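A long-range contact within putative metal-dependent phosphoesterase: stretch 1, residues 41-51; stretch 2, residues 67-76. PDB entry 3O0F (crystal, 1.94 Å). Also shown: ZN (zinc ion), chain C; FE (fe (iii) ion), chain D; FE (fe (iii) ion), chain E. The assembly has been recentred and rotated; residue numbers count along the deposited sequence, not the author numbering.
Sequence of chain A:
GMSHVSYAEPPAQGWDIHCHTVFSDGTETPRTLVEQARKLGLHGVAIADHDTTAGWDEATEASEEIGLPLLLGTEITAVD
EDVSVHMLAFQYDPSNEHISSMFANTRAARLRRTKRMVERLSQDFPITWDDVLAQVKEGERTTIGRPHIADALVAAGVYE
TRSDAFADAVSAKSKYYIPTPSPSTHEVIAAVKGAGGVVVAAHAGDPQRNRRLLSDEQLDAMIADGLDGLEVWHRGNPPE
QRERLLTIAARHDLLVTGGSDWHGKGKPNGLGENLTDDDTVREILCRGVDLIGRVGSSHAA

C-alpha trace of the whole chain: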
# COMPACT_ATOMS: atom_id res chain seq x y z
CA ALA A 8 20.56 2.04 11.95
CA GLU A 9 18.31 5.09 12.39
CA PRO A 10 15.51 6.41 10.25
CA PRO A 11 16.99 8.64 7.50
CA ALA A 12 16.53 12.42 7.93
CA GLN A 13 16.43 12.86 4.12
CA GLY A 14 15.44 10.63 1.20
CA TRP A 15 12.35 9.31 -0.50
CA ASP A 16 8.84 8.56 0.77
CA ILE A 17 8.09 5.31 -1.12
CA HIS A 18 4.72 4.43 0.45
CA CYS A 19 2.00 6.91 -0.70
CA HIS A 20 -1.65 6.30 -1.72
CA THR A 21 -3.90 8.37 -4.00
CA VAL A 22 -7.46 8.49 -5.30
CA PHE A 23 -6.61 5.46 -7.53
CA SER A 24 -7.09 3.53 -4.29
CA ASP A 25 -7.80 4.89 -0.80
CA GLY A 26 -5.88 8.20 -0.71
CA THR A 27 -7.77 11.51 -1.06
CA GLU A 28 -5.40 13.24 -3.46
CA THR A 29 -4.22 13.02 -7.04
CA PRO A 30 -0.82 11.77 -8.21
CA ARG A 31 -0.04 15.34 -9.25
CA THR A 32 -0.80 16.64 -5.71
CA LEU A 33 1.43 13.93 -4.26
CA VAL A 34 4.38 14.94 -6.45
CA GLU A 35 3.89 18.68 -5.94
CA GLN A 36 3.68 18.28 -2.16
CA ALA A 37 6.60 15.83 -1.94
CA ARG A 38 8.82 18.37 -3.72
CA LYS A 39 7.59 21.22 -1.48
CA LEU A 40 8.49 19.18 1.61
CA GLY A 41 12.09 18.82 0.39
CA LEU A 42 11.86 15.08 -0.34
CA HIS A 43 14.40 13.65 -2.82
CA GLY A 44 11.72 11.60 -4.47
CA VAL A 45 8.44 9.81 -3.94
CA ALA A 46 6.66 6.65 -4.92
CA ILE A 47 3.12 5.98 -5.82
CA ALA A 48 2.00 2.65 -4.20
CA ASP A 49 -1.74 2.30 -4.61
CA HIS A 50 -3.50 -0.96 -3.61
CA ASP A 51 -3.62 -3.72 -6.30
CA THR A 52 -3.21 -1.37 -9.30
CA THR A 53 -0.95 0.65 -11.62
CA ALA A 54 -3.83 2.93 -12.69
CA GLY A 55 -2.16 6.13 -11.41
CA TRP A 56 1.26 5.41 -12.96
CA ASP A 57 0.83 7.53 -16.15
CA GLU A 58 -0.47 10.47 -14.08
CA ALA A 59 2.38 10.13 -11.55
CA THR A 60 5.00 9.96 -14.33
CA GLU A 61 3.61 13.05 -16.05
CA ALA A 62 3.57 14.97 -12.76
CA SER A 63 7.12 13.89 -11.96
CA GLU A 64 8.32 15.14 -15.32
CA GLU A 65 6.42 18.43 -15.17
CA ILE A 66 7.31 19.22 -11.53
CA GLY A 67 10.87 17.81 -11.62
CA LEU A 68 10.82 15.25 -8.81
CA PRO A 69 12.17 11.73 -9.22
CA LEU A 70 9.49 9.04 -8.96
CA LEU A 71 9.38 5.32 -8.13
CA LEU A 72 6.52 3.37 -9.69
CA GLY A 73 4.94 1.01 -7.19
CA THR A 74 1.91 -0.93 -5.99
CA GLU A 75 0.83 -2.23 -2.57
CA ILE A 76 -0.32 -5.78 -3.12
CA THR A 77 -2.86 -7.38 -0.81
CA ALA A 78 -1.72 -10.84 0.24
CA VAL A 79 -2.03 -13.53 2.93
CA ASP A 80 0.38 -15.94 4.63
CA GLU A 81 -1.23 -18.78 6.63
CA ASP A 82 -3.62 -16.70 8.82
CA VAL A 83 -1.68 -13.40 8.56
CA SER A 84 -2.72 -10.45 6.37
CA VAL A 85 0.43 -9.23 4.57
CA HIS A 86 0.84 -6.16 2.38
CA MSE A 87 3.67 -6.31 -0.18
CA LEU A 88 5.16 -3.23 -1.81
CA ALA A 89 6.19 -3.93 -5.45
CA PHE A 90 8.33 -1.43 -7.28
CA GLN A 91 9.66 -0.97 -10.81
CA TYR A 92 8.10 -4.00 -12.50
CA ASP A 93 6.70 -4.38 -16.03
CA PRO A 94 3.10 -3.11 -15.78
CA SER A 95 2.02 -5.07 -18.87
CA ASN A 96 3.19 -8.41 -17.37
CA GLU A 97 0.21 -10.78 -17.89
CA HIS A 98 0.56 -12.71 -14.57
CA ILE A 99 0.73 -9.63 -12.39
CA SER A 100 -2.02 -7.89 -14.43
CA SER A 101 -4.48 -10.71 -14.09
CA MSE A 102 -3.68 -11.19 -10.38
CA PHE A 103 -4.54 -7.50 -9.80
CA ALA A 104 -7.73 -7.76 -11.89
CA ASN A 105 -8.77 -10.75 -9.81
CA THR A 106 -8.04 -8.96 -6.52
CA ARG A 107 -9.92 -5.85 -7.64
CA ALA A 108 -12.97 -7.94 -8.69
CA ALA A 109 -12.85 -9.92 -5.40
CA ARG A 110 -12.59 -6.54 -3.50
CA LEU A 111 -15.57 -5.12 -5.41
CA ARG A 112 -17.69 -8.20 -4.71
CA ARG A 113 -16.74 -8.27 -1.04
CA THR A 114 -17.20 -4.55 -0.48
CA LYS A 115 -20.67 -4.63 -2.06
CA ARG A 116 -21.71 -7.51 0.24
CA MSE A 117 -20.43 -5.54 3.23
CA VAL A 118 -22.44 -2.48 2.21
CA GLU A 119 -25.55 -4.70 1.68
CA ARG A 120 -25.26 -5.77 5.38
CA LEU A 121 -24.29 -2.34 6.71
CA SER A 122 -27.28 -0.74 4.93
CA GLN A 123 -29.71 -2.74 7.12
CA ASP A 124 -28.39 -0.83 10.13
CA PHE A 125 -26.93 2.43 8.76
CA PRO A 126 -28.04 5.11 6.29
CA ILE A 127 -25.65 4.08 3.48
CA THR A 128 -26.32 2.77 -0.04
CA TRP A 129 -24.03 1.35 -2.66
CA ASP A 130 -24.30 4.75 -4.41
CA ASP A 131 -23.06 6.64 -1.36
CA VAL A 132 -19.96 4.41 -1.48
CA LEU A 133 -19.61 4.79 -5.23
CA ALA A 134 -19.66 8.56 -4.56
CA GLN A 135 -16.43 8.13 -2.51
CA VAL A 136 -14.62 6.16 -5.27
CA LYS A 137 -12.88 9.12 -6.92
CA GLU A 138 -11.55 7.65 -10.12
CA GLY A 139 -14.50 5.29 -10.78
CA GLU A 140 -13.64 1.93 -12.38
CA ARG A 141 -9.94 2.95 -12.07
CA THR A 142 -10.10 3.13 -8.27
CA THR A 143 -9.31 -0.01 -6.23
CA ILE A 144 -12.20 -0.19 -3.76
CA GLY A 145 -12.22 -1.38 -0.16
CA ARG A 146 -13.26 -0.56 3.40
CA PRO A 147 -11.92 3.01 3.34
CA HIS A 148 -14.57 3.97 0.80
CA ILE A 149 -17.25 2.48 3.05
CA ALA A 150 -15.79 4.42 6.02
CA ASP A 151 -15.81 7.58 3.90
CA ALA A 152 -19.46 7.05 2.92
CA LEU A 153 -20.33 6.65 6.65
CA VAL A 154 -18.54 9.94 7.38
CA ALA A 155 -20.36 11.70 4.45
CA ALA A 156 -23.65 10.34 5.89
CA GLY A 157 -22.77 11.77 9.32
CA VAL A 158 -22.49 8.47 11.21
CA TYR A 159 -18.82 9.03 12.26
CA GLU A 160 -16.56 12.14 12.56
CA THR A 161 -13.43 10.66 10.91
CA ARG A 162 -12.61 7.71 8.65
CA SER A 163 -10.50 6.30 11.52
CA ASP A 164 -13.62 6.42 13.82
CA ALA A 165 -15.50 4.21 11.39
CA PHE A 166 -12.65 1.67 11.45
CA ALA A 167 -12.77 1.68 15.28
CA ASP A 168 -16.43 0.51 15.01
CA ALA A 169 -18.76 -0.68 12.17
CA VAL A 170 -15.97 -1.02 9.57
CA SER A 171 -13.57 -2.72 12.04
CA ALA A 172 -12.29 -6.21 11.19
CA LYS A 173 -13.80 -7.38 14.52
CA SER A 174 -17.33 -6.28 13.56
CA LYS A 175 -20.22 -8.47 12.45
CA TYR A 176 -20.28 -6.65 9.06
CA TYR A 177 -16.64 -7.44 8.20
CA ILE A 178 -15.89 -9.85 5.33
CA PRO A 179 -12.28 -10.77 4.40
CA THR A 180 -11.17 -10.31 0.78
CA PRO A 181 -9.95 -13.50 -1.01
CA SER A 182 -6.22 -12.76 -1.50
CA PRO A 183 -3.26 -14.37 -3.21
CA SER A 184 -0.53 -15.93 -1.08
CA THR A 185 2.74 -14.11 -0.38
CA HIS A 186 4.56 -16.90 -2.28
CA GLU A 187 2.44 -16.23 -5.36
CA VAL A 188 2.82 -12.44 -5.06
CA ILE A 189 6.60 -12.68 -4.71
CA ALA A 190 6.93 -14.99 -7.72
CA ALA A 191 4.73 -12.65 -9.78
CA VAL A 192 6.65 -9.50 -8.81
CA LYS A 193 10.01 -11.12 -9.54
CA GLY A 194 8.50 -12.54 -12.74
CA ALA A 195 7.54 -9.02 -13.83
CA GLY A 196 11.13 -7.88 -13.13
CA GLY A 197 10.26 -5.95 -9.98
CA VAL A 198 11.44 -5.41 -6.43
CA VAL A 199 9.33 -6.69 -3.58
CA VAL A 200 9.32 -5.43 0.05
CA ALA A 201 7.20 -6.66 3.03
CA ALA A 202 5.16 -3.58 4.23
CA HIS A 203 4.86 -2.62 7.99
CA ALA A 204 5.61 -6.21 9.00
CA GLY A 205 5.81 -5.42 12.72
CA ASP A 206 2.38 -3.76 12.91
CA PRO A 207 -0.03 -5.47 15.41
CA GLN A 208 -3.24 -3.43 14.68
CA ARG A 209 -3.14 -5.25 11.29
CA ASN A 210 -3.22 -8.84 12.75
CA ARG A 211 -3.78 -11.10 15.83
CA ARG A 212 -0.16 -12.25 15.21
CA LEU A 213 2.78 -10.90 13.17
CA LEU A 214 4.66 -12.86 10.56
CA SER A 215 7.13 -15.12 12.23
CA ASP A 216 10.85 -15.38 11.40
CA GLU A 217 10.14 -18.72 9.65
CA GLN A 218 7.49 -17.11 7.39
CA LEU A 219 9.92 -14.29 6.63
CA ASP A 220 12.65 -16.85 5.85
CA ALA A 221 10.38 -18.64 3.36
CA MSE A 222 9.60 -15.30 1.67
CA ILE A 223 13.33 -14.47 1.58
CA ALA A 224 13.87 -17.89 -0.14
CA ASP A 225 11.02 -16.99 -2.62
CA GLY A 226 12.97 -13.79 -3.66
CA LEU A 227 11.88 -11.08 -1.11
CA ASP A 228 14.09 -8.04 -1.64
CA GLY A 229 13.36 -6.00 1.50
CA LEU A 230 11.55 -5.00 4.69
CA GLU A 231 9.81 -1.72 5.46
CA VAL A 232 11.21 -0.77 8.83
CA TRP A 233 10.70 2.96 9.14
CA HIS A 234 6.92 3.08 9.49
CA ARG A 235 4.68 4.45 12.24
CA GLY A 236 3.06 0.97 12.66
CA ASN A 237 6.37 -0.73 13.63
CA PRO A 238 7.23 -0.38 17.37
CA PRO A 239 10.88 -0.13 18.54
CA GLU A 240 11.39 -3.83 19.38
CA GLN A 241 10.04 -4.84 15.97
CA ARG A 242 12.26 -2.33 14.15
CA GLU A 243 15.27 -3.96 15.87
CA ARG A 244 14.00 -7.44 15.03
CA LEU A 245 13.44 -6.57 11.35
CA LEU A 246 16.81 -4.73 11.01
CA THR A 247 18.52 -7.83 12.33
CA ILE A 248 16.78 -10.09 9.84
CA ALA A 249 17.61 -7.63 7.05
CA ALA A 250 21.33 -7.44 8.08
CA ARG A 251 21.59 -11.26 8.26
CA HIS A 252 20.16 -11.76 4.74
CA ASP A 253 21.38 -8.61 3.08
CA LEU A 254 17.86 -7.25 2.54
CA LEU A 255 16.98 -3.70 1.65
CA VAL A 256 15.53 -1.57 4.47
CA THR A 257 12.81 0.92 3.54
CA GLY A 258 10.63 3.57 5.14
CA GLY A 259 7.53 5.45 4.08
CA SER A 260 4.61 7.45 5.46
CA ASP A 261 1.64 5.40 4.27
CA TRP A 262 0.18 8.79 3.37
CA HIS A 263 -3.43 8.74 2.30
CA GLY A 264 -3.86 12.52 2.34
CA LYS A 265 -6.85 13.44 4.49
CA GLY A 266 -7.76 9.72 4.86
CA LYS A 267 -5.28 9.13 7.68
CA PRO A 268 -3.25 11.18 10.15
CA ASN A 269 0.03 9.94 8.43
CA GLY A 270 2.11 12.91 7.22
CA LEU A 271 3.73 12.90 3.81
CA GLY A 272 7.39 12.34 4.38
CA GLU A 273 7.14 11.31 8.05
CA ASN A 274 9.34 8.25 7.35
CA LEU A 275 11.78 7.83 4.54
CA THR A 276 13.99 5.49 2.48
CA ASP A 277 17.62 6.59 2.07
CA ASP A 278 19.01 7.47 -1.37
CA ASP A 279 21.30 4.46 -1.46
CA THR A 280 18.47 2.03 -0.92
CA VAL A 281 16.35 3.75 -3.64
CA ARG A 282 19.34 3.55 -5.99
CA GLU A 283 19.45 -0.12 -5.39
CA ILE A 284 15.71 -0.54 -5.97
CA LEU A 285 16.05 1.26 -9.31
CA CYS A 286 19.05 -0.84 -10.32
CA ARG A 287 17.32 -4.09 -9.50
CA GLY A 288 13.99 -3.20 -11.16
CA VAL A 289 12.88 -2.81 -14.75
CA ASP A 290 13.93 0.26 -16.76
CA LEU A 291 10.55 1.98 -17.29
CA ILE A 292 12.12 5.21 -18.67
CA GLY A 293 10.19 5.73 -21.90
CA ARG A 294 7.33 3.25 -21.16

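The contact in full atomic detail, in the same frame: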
# COMPACT_ATOMS: atom_id res chain seq x y z
N GLY A 41 10.65 19.03 0.47
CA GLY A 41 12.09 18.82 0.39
C GLY A 41 12.50 17.37 0.27
O GLY A 41 13.64 17.04 0.55
N LEU A 42 11.57 16.50 -0.13
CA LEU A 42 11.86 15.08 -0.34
C LEU A 42 12.72 14.94 -1.59
O LEU A 42 12.62 15.75 -2.50
CB LEU A 42 10.58 14.25 -0.48
CG LEU A 42 9.58 14.31 0.71
CD1 LEU A 42 8.46 13.30 0.49
CD2 LEU A 42 10.31 14.12 2.04
N HIS A 43 13.57 13.91 -1.62
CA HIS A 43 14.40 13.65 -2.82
C HIS A 43 13.65 12.91 -3.90
O HIS A 43 14.04 12.88 -5.05
CB HIS A 43 15.65 12.88 -2.45
CG HIS A 43 16.52 13.61 -1.48
ND1 HIS A 43 17.63 13.02 -0.89
CD2 HIS A 43 16.46 14.87 -0.98
CE1 HIS A 43 18.21 13.89 -0.09
NE2 HIS A 43 17.53 15.03 -0.14
N GLY A 44 12.56 12.28 -3.52
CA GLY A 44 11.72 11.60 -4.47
C GLY A 44 10.53 11.02 -3.73
O GLY A 44 10.42 11.13 -2.50
N VAL A 45 9.65 10.39 -4.47
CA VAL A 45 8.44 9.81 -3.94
C VAL A 45 8.12 8.55 -4.72
O VAL A 45 8.64 8.35 -5.80
CB VAL A 45 7.32 10.92 -4.03
CG1 VAL A 45 6.78 11.08 -5.45
CG2 VAL A 45 6.24 10.74 -2.99
N ALA A 46 7.26 7.70 -4.18
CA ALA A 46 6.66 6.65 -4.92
C ALA A 46 5.17 6.69 -4.80
O ALA A 46 4.61 6.94 -3.72
CB ALA A 46 7.17 5.26 -4.42
N ILE A 47 4.53 6.33 -5.88
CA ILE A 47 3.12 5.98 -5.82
C ILE A 47 3.02 4.45 -5.51
O ILE A 47 3.79 3.66 -6.03
CB ILE A 47 2.43 6.37 -7.09
CG1 ILE A 47 0.91 6.18 -6.94
CG2 ILE A 47 3.07 5.64 -8.31
CD1 ILE A 47 0.04 6.96 -8.07
N ALA A 48 2.10 4.06 -4.65
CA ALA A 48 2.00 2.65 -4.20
C ALA A 48 0.56 2.28 -3.92
O ALA A 48 0.25 1.69 -2.89
CB ALA A 48 2.85 2.41 -2.93
N ASP A 49 -0.34 2.65 -4.82
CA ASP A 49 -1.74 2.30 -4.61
C ASP A 49 -2.01 0.78 -4.52
O ASP A 49 -1.26 -0.03 -5.06
CB ASP A 49 -2.61 2.92 -5.70
CG ASP A 49 -2.75 4.43 -5.55
OD1 ASP A 49 -3.20 4.85 -4.46
OD2 ASP A 49 -2.39 5.15 -6.51
N HIS A 50 -3.10 0.43 -3.84
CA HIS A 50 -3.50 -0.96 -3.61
C HIS A 50 -3.88 -1.65 -4.92
O HIS A 50 -4.73 -1.15 -5.64
CB HIS A 50 -4.72 -1.00 -2.68
CG HIS A 50 -4.44 -0.48 -1.32
ND1 HIS A 50 -3.84 -1.25 -0.35
CD2 HIS A 50 -4.67 0.74 -0.76
CE1 HIS A 50 -3.70 -0.53 0.75
NE2 HIS A 50 -4.22 0.66 0.53
N ASP A 51 -3.22 -2.76 -5.23
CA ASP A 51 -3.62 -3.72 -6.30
C ASP A 51 -3.86 -3.10 -7.70
O ASP A 51 -4.81 -3.45 -8.39
CB ASP A 51 -4.84 -4.50 -5.81
CG ASP A 51 -4.60 -5.13 -4.45
OD1 ASP A 51 -3.62 -5.91 -4.35
OD2 ASP A 51 -5.35 -4.85 -3.48
N GLY A 67 9.43 18.02 -11.79
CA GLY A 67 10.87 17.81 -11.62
C GLY A 67 11.18 17.14 -10.28
O GLY A 67 11.99 17.63 -9.49
N LEU A 68 10.51 16.03 -9.99
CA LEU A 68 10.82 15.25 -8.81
C LEU A 68 10.87 13.81 -9.24
O LEU A 68 9.88 13.30 -9.78
CB LEU A 68 9.77 15.43 -7.72
CG LEU A 68 10.05 14.67 -6.42
CD1 LEU A 68 11.11 15.39 -5.61
CD2 LEU A 68 8.76 14.54 -5.67
N PRO A 69 11.99 13.15 -8.98
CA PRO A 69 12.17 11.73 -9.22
C PRO A 69 11.04 10.91 -8.61
O PRO A 69 10.63 11.17 -7.46
CB PRO A 69 13.49 11.41 -8.50
CG PRO A 69 14.20 12.70 -8.42
CD PRO A 69 13.17 13.75 -8.33
N LEU A 70 10.63 9.87 -9.32
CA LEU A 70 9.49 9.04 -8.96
C LEU A 70 9.81 7.56 -9.04
O LEU A 70 10.40 7.11 -10.01
CB LEU A 70 8.39 9.34 -9.95
CG LEU A 70 7.12 8.53 -9.85
CD1 LEU A 70 6.39 9.00 -8.59
CD2 LEU A 70 6.27 8.75 -11.07
N LEU A 71 9.39 6.78 -8.04
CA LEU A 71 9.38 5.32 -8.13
C LEU A 71 7.96 4.85 -8.41
O LEU A 71 6.98 5.37 -7.83
CB LEU A 71 9.96 4.74 -6.81
CG LEU A 71 10.87 3.55 -6.61
CD1 LEU A 71 12.13 3.68 -7.44
CD2 LEU A 71 11.19 3.40 -5.08
N LEU A 72 7.81 3.91 -9.34
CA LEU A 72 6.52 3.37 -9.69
C LEU A 72 6.27 2.10 -8.88
O LEU A 72 7.05 1.16 -8.94
CB LEU A 72 6.38 3.11 -11.19
CG LEU A 72 6.34 4.41 -12.05
CD1 LEU A 72 6.44 4.15 -13.55
CD2 LEU A 72 5.11 5.29 -11.71
N GLY A 73 5.18 2.10 -8.10
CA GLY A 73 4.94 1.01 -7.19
C GLY A 73 3.48 0.65 -6.99
O GLY A 73 2.57 1.30 -7.50
N THR A 74 3.26 -0.42 -6.25
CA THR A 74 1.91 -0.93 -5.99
C THR A 74 1.95 -1.61 -4.63
O THR A 74 2.93 -2.28 -4.31
CB THR A 74 1.50 -1.98 -7.02
OG1 THR A 74 1.40 -1.40 -8.31
CG2 THR A 74 0.14 -2.63 -6.63
N GLU A 75 0.91 -1.47 -3.82
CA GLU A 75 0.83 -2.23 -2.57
C GLU A 75 -0.12 -3.40 -2.82
O GLU A 75 -1.30 -3.23 -3.13
CB GLU A 75 0.35 -1.36 -1.39
CG GLU A 75 0.29 -2.18 -0.14
CD GLU A 75 0.11 -1.37 1.14
OE1 GLU A 75 -0.19 -0.21 1.05
OE2 GLU A 75 0.37 -1.90 2.24
N ILE A 76 0.42 -4.60 -2.74
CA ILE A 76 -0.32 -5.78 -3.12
C ILE A 76 -0.87 -6.44 -1.87
O ILE A 76 -0.11 -6.77 -0.93
CB ILE A 76 0.57 -6.79 -3.88
CG1 ILE A 76 1.24 -6.10 -5.07
CG2 ILE A 76 -0.27 -8.02 -4.34
CD1 ILE A 76 2.23 -6.96 -5.83
ZN ZN C . -4.32 2.37 1.79
FE FE D . -0.62 -1.58 4.13
FE FE E . -0.08 1.40 2.47
O HOH W 1 -2.97 -3.68 -0.68
O HOH W 2 0.24 0.22 4.16

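What holds the two backbones side by side? Two parallel strands pair through alternating hydrogen bonds: Val 45 N gives to Pro 69 O at 3.2 Å, Val 45 O receives Leu 71 N at 2.8 Å, and Ile 47 N gives to Leu 71 O at 3.3 Å. Stretch 1 thus uses both polar atoms of Val 45 to straddle Leu 70, the usual parallel pattern.

How do the side chains fill the space on the sheet's faces? Val 45, Ile 47, Leu 70 and Leu 72 share one face. There the CG1 methyl of Val 45 meets Leu 68 CD2 at 4.0 Å and Leu 70 CD1 at 3.8 Å, while Ile 47 CG2 touches Leu 72 CD2 at 4.0 Å. On the other face the small Ala 46 lies beside Leu 71, their CB atoms 3.7 Å apart.

Where does the lack of a side chain matter? At Gly 44 an ideal CB would lie 3.0 Å from Pro 69 O, a clash; the bare CA instead sits 3.2 Å from that oxygen. Gly 73 is similar, since a CB there would fall 2.9 Å from Ile 47 O. Near Gly 44, Leu 68 points toward stretch 1 and brings its CD1 to 3.5 Å from Leu 42 O.

How does the pairing continue toward the metals? Glu 75 N donates to Asp 49 O and Asp 51 N to Glu 75 O, both at 2.9 Å, so Glu 75 is gripped on both sides of His 50. The methyl Thr 74 CG2 packs 3.3 Å from Asp 49 O. A water links His 50 ND1 (2.6 Å) to Glu 75 O (3.0 Å), and His 50 NE2 binds zinc at 2.1 Å. The Glu 75 carboxylate spans the two irons, OE1 at 2.2 Å from one and OE2 at 2.1 Å from the other.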